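Local coordinates for protein thymidylate synthase ThyX (Streptomyces cacaoi subsp. asoensis, PDB 4P5A) that probably methylates dUMP or UMP as a homotetramer, using FAD, NADPH and methylenetetrahydrofolate, at residues Ala144-Leu156 / Glu163-Ser175. Numbering follows the deposited sequence.
Sequences AYEVAFEEYQRLL and EIARLVLPVSTYS. With 5BU (5-bromo-uridine-5'-monophosphate), chain G.
Tyr145 reaches Pro170 and Ser172 with its ring. Tyr145 CD1 packs on Pro170 CG at 3.8 Å, and Ser172 OG approaches Tyr145 CZ obliquely at 3.1 Å. The hydroxyl of Tyr145 hydrogen-bonds Tyr107 O. Ala148 points at the other segment, its CB 3.3 Å from Val168 O and close to the Pro170 ring. Phe149 lies side by side with Leu169. The Tyr152 ring lies between two leucine methyls, one on each face. Leu169 CD1 sits over the ring centre, 3.8 Å from the Tyr152 centroid and 7° off the normal, a CH-pi contact. Leu156 CD1 of its own helix covers the opposite face nearer the rim. With Tyr152 CG anti to the backbone N (chi1 174°), the ring also puts its edge against the backbone of Ala165 and Arg166, Tyr152 CD2 lying 3.4 Å from Ala165 O. The Tyr152 hydroxyl hydrogen-bonds Val102 N. Val168 CG2 packs against Tyr152 CB. Leu155 CB and Leu156 CD2 both close on Ala165 CB.

Packed on this helix, the 3-10 segment 166-168 places Arg166 in the two-subunit nucleotide site, consistent with its predicted dUMP-binding role. Its chain bends at chi2 (71°); Arg166 NE donates to Glu163 O, and Arg166 NH2 to OP2 of 5BU at 2.8 Å. Arg193 of the second subunit also binds this ligand.

Helix 131-157 thus backs the connection from helix 162-165 to strand 174-181, which includes a type I turn from Pro170 to Thr173, with Phe106 of strand 105-107 touching Tyr145, Phe149 and Pro170.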
loop_
_atom_site.group_PDB
_atom_site.type_symbol
_atom_site.label_atom_id
_atom_site.label_comp_id
_atom_site.label_asym_id
_atom_site.label_seq_id
_atom_site.Cartn_x
_atom_site.Cartn_y
_atom_site.Cartn_z
ATOM N N ALA B 144 -31.488 18.159 16.917
ATOM C CA ALA B 144 -30.096 18.586 16.536
ATOM C C ALA B 144 -29.963 18.708 15.020
ATOM O O ALA B 144 -29.357 19.681 14.558
ATOM C CB ALA B 144 -29.181 17.622 17.065
ATOM N N TYR B 145 -30.515 17.745 14.248
ATOM C CA TYR B 145 -30.327 17.775 12.768
ATOM C C TYR B 145 -31.101 18.975 12.194
ATOM O O TYR B 145 -30.631 19.622 11.264
ATOM C CB TYR B 145 -30.833 16.520 12.101
ATOM C CG TYR B 145 -30.188 15.189 12.532
ATOM C CD1 TYR B 145 -28.993 15.158 13.288
ATOM C CD2 TYR B 145 -30.755 13.988 12.134
ATOM C CE1 TYR B 145 -28.434 13.924 13.671
ATOM C CE2 TYR B 145 -30.228 12.794 12.489
ATOM C CZ TYR B 145 -29.045 12.766 13.259
ATOM O OH TYR B 145 -28.495 11.547 13.585
ATOM N N GLU B 146 -32.307 19.261 12.750
ATOM C CA GLU B 146 -33.052 20.424 12.243
ATOM C C GLU B 146 -32.318 21.746 12.453
ATOM O O GLU B 146 -32.308 22.558 11.501
ATOM C CB GLU B 146 -34.467 20.524 12.911
ATOM C CG GLU B 146 -35.345 19.417 12.529
ATOM C CD GLU B 146 -36.690 19.505 13.251
ATOM O OE1 GLU B 146 -36.684 19.951 14.443
ATOM O OE2 GLU B 146 -37.713 19.101 12.604
ATOM N N VAL B 147 -31.687 21.960 13.629
ATOM C CA VAL B 147 -30.959 23.187 13.863
ATOM C C VAL B 147 -29.682 23.225 13.013
ATOM O O VAL B 147 -29.411 24.232 12.386
ATOM C CB VAL B 147 -30.553 23.266 15.327
ATOM C CG1 VAL B 147 -29.484 24.361 15.641
ATOM C CG2 VAL B 147 -31.841 23.526 16.151
ATOM N N ALA B 148 -29.001 22.077 12.892
ATOM C CA ALA B 148 -27.812 22.053 12.009
ATOM C C ALA B 148 -28.172 22.449 10.590
ATOM O O ALA B 148 -27.478 23.282 9.950
ATOM C CB ALA B 148 -27.179 20.618 12.062
ATOM N N PHE B 149 -29.224 21.848 10.062
ATOM C CA PHE B 149 -29.506 22.078 8.673
ATOM C C PHE B 149 -30.026 23.503 8.492
ATOM O O PHE B 149 -29.751 24.149 7.444
ATOM C CB PHE B 149 -30.418 21.022 8.119
ATOM C CG PHE B 149 -30.458 21.049 6.649
ATOM C CD1 PHE B 149 -31.496 21.631 5.998
ATOM C CD2 PHE B 149 -29.331 20.606 5.906
ATOM C CE1 PHE B 149 -31.488 21.717 4.579
ATOM C CE2 PHE B 149 -29.321 20.642 4.495
ATOM C CZ PHE B 149 -30.393 21.243 3.839
ATOM N N GLU B 150 -30.780 23.999 9.473
ATOM C CA GLU B 150 -31.316 25.373 9.318
ATOM C C GLU B 150 -30.140 26.384 9.295
ATOM O O GLU B 150 -30.130 27.368 8.488
ATOM C CB GLU B 150 -32.310 25.632 10.469
ATOM C CG GLU B 150 -32.613 27.104 10.719
ATOM C CD GLU B 150 -33.370 27.272 12.049
ATOM O OE1 GLU B 150 -34.030 26.288 12.489
ATOM O OE2 GLU B 150 -33.248 28.363 12.660
ATOM N N GLU B 151 -29.124 26.118 10.131
ATOM C CA GLU B 151 -27.952 26.974 10.160
ATOM C C GLU B 151 -27.075 26.805 8.914
ATOM O O GLU B 151 -26.503 27.785 8.446
ATOM C CB GLU B 151 -27.092 26.798 11.437
ATOM C CG GLU B 151 -27.801 27.142 12.785
ATOM C CD GLU B 151 -28.345 28.605 12.810
ATOM O OE1 GLU B 151 -27.812 29.508 12.115
ATOM O OE2 GLU B 151 -29.406 28.768 13.472
ATOM N N TYR B 152 -26.959 25.571 8.402
ATOM C CA TYR B 152 -26.220 25.349 7.156
ATOM C C TYR B 152 -26.879 26.176 6.056
ATOM O O TYR B 152 -26.201 26.907 5.328
ATOM C CB TYR B 152 -26.294 23.864 6.808
ATOM C CG TYR B 152 -25.707 23.470 5.503
ATOM C CD1 TYR B 152 -26.478 22.867 4.491
ATOM C CD2 TYR B 152 -24.318 23.629 5.290
ATOM C CE1 TYR B 152 -25.908 22.452 3.267
ATOM C CE2 TYR B 152 -23.728 23.202 4.044
ATOM C CZ TYR B 152 -24.538 22.609 3.072
ATOM O OH TYR B 152 -24.008 22.227 1.868
ATOM N N GLN B 153 -28.201 26.070 5.951
ATOM C CA GLN B 153 -28.865 26.833 4.861
ATOM C C GLN B 153 -28.757 28.339 5.072
ATOM O O GLN B 153 -28.644 29.086 4.103
ATOM C CB GLN B 153 -30.344 26.433 4.823
ATOM C CG GLN B 153 -30.609 25.074 4.228
ATOM C CD GLN B 153 -30.095 24.950 2.807
ATOM O OE1 GLN B 153 -30.429 25.753 1.982
ATOM N NE2 GLN B 153 -29.263 23.908 2.525
ATOM N N ARG B 154 -28.840 28.777 6.326
ATOM C CA ARG B 154 -28.689 30.227 6.607
ATOM C C ARG B 154 -27.326 30.738 6.183
ATOM O O ARG B 154 -27.193 31.836 5.568
ATOM C CB ARG B 154 -28.806 30.525 8.110
ATOM C CG ARG B 154 -29.138 32.025 8.382
ATOM C CD ARG B 154 -29.068 32.428 9.854
ATOM N NE ARG B 154 -29.728 31.510 10.778
ATOM C CZ ARG B 154 -31.047 31.312 10.938
ATOM N NH1 ARG B 154 -32.013 31.969 10.253
ATOM N NH2 ARG B 154 -31.415 30.419 11.823
ATOM N N LEU B 155 -26.283 29.962 6.491
ATOM C CA LEU B 155 -24.935 30.309 6.042
ATOM C C LEU B 155 -24.840 30.349 4.537
ATOM O O LEU B 155 -24.298 31.339 4.011
ATOM C CB LEU B 155 -23.861 29.385 6.620
ATOM C CG LEU B 155 -23.710 29.586 8.135
ATOM C CD1 LEU B 155 -22.934 28.308 8.719
ATOM C CD2 LEU B 155 -23.064 30.994 8.532
ATOM N N LEU B 156 -25.296 29.291 3.870
ATOM C CA LEU B 156 -25.305 29.264 2.373
ATOM C C LEU B 156 -26.062 30.483 1.792
ATOM O O LEU B 156 -25.544 31.174 0.902
ATOM C CB LEU B 156 -25.880 28.019 1.777
ATOM C CG LEU B 156 -25.215 26.658 2.111
ATOM C CD1 LEU B 156 -25.967 25.516 1.502
ATOM C CD2 LEU B 156 -23.717 26.717 1.509
ATOM N N GLU B 163 -17.660 25.005 1.737
ATOM C CA GLU B 163 -16.661 24.234 2.561
ATOM C C GLU B 163 -16.630 24.695 4.044
ATOM O O GLU B 163 -16.189 23.946 4.956
ATOM C CB GLU B 163 -15.257 24.308 1.899
ATOM C CG GLU B 163 -14.634 25.727 2.029
ATOM C CD GLU B 163 -13.143 25.757 1.672
ATOM O OE1 GLU B 163 -12.458 26.723 2.112
ATOM O OE2 GLU B 163 -12.648 24.824 0.930
ATOM N N ILE B 164 -17.133 25.917 4.329
ATOM C CA ILE B 164 -17.166 26.390 5.668
ATOM C C ILE B 164 -18.572 26.195 6.208
ATOM O O ILE B 164 -18.703 25.837 7.395
ATOM C CB ILE B 164 -16.773 27.902 5.734
ATOM C CG1 ILE B 164 -15.277 28.090 5.500
ATOM C CG2 ILE B 164 -17.314 28.592 7.008
ATOM C CD1 ILE B 164 -14.424 27.588 6.689
ATOM N N ALA B 165 -19.605 26.403 5.411
ATOM C CA ALA B 165 -20.972 26.192 5.928
ATOM C C ALA B 165 -21.190 24.786 6.446
ATOM O O ALA B 165 -21.942 24.586 7.451
ATOM C CB ALA B 165 -22.028 26.520 4.896
ATOM N N ARG B 166 -20.571 23.790 5.787
ATOM C CA ARG B 166 -20.777 22.401 6.236
ATOM C C ARG B 166 -20.190 22.073 7.559
ATOM O O ARG B 166 -20.442 20.939 8.036
ATOM C CB ARG B 166 -20.325 21.385 5.227
ATOM C CG ARG B 166 -18.875 21.491 4.729
ATOM C CD ARG B 166 -17.870 21.081 5.820
ATOM N NE ARG B 166 -16.547 20.993 5.163
ATOM C CZ ARG B 166 -16.066 19.914 4.481
ATOM N NH1 ARG B 166 -16.761 18.784 4.414
ATOM N NH2 ARG B 166 -14.910 20.059 3.861
ATOM N N LEU B 167 -19.417 22.996 8.155
ATOM C CA LEU B 167 -18.952 22.791 9.516
ATOM C C LEU B 167 -20.039 22.430 10.525
ATOM O O LEU B 167 -19.756 21.771 11.522
ATOM C CB LEU B 167 -18.174 23.993 9.991
ATOM C CG LEU B 167 -16.654 23.927 9.816
ATOM C CD1 LEU B 167 -16.335 23.520 8.389
ATOM C CD2 LEU B 167 -16.191 25.410 10.089
ATOM N N VAL B 168 -21.273 22.922 10.307
ATOM C CA VAL B 168 -22.331 22.694 11.289
ATOM C C VAL B 168 -23.059 21.354 11.123
ATOM O O VAL B 168 -23.890 20.986 11.993
ATOM C CB VAL B 168 -23.369 23.867 11.227
ATOM C CG1 VAL B 168 -22.607 25.177 11.641
ATOM C CG2 VAL B 168 -24.054 23.896 9.879
ATOM N N LEU B 169 -22.763 20.607 10.046
ATOM C CA LEU B 169 -23.539 19.347 9.747
ATOM C C LEU B 169 -22.963 18.177 10.532
ATOM O O LEU B 169 -21.718 18.096 10.730
ATOM C CB LEU B 169 -23.580 18.998 8.226
ATOM C CG LEU B 169 -24.198 20.116 7.353
ATOM C CD1 LEU B 169 -24.087 19.745 5.956
ATOM C CD2 LEU B 169 -25.655 20.227 7.661
ATOM N N PRO B 170 -23.838 17.261 10.997
ATOM C CA PRO B 170 -23.461 16.234 11.905
ATOM C C PRO B 170 -22.811 15.068 11.156
ATOM O O PRO B 170 -22.950 14.923 9.904
ATOM C CB PRO B 170 -24.812 15.756 12.454
ATOM C CG PRO B 170 -25.795 16.016 11.380
ATOM C CD PRO B 170 -25.290 17.317 10.788
ATOM N N VAL B 171 -22.159 14.207 11.908
ATOM C CA VAL B 171 -21.502 13.033 11.308
ATOM C C VAL B 171 -22.500 11.992 10.835
ATOM O O VAL B 171 -22.123 10.977 10.165
ATOM C CB VAL B 171 -20.478 12.409 12.264
ATOM C CG1 VAL B 171 -19.272 13.374 12.585
ATOM C CG2 VAL B 171 -21.169 11.925 13.532
ATOM N N SER B 172 -23.795 12.203 11.113
ATOM C CA SER B 172 -24.846 11.363 10.606
ATOM C C SER B 172 -25.335 11.715 9.214
ATOM O O SER B 172 -26.197 11.037 8.660
ATOM C CB SER B 172 -26.042 11.449 11.578
ATOM O OG SER B 172 -26.488 12.835 11.532
ATOM N N THR B 173 -24.823 12.825 8.665
ATOM C CA THR B 173 -25.194 13.272 7.339
ATOM C C THR B 173 -24.830 12.158 6.301
ATOM O O THR B 173 -23.746 11.628 6.384
ATOM C CB THR B 173 -24.333 14.529 6.961
ATOM O OG1 THR B 173 -24.638 15.562 7.924
ATOM C CG2 THR B 173 -24.787 15.053 5.585
ATOM N N TYR B 174 -25.724 11.838 5.382
ATOM C CA TYR B 174 -25.424 10.787 4.379
ATOM C C TYR B 174 -24.410 11.310 3.358
ATOM O O TYR B 174 -24.465 12.524 2.958
ATOM C CB TYR B 174 -26.697 10.393 3.645
ATOM C CG TYR B 174 -27.421 9.284 4.350
ATOM C CD1 TYR B 174 -27.124 7.958 4.114
ATOM C CD2 TYR B 174 -28.428 9.588 5.302
ATOM C CE1 TYR B 174 -27.835 6.926 4.795
ATOM C CE2 TYR B 174 -29.159 8.598 5.928
ATOM C CZ TYR B 174 -28.868 7.265 5.646
ATOM O OH TYR B 174 -29.565 6.240 6.218
ATOM N N SER B 175 -23.497 10.400 2.967
ATOM C CA SER B 175 -22.621 10.648 1.875
ATOM C C SER B 175 -22.717 9.443 0.909
ATOM O O SER B 175 -23.417 8.474 1.188
ATOM C CB SER B 175 -21.197 10.858 2.472
ATOM O OG SER B 175 -20.357 11.448 1.437
HETATM P P 5BU G . -15.355 17.076 1.566
HETATM O OP1 5BU G . -16.711 16.730 2.035
HETATM O OP2 5BU G . -14.430 17.641 2.555
HETATM O OP3 5BU G . -15.287 17.657 0.228
HETATM O "O5'" 5BU G . -14.640 15.655 1.332
HETATM C "C5'" 5BU G . -15.388 14.605 0.700
HETATM C "C4'" 5BU G . -14.460 13.359 0.654
HETATM O "O4'" 5BU G . -13.392 13.621 -0.393
HETATM C "C3'" 5BU G . -13.683 12.994 1.893
HETATM O "O3'" 5BU G . -13.374 11.533 1.836
HETATM C "C2'" 5BU G . -12.418 13.801 1.736
HETATM O "O2'" 5BU G . -11.411 13.177 2.456
HETATM C "C1'" 5BU G . -12.116 13.783 0.256
HETATM N N1 5BU G . -11.612 15.170 -0.117
HETATM C C2 5BU G . -10.371 15.569 0.369
HETATM O O2 5BU G . -9.718 14.704 0.988
HETATM N N3 5BU G . -9.898 16.823 0.079
HETATM C C4 5BU G . -10.593 17.747 -0.715
HETATM O O4 5BU G . -10.147 18.894 -0.816
HETATM C C5 5BU G . -11.806 17.312 -1.185
HETATM C C6 5BU G . -12.325 16.070 -0.925
HETATM BR BR 5BU G . -12.788 18.403 -2.402
#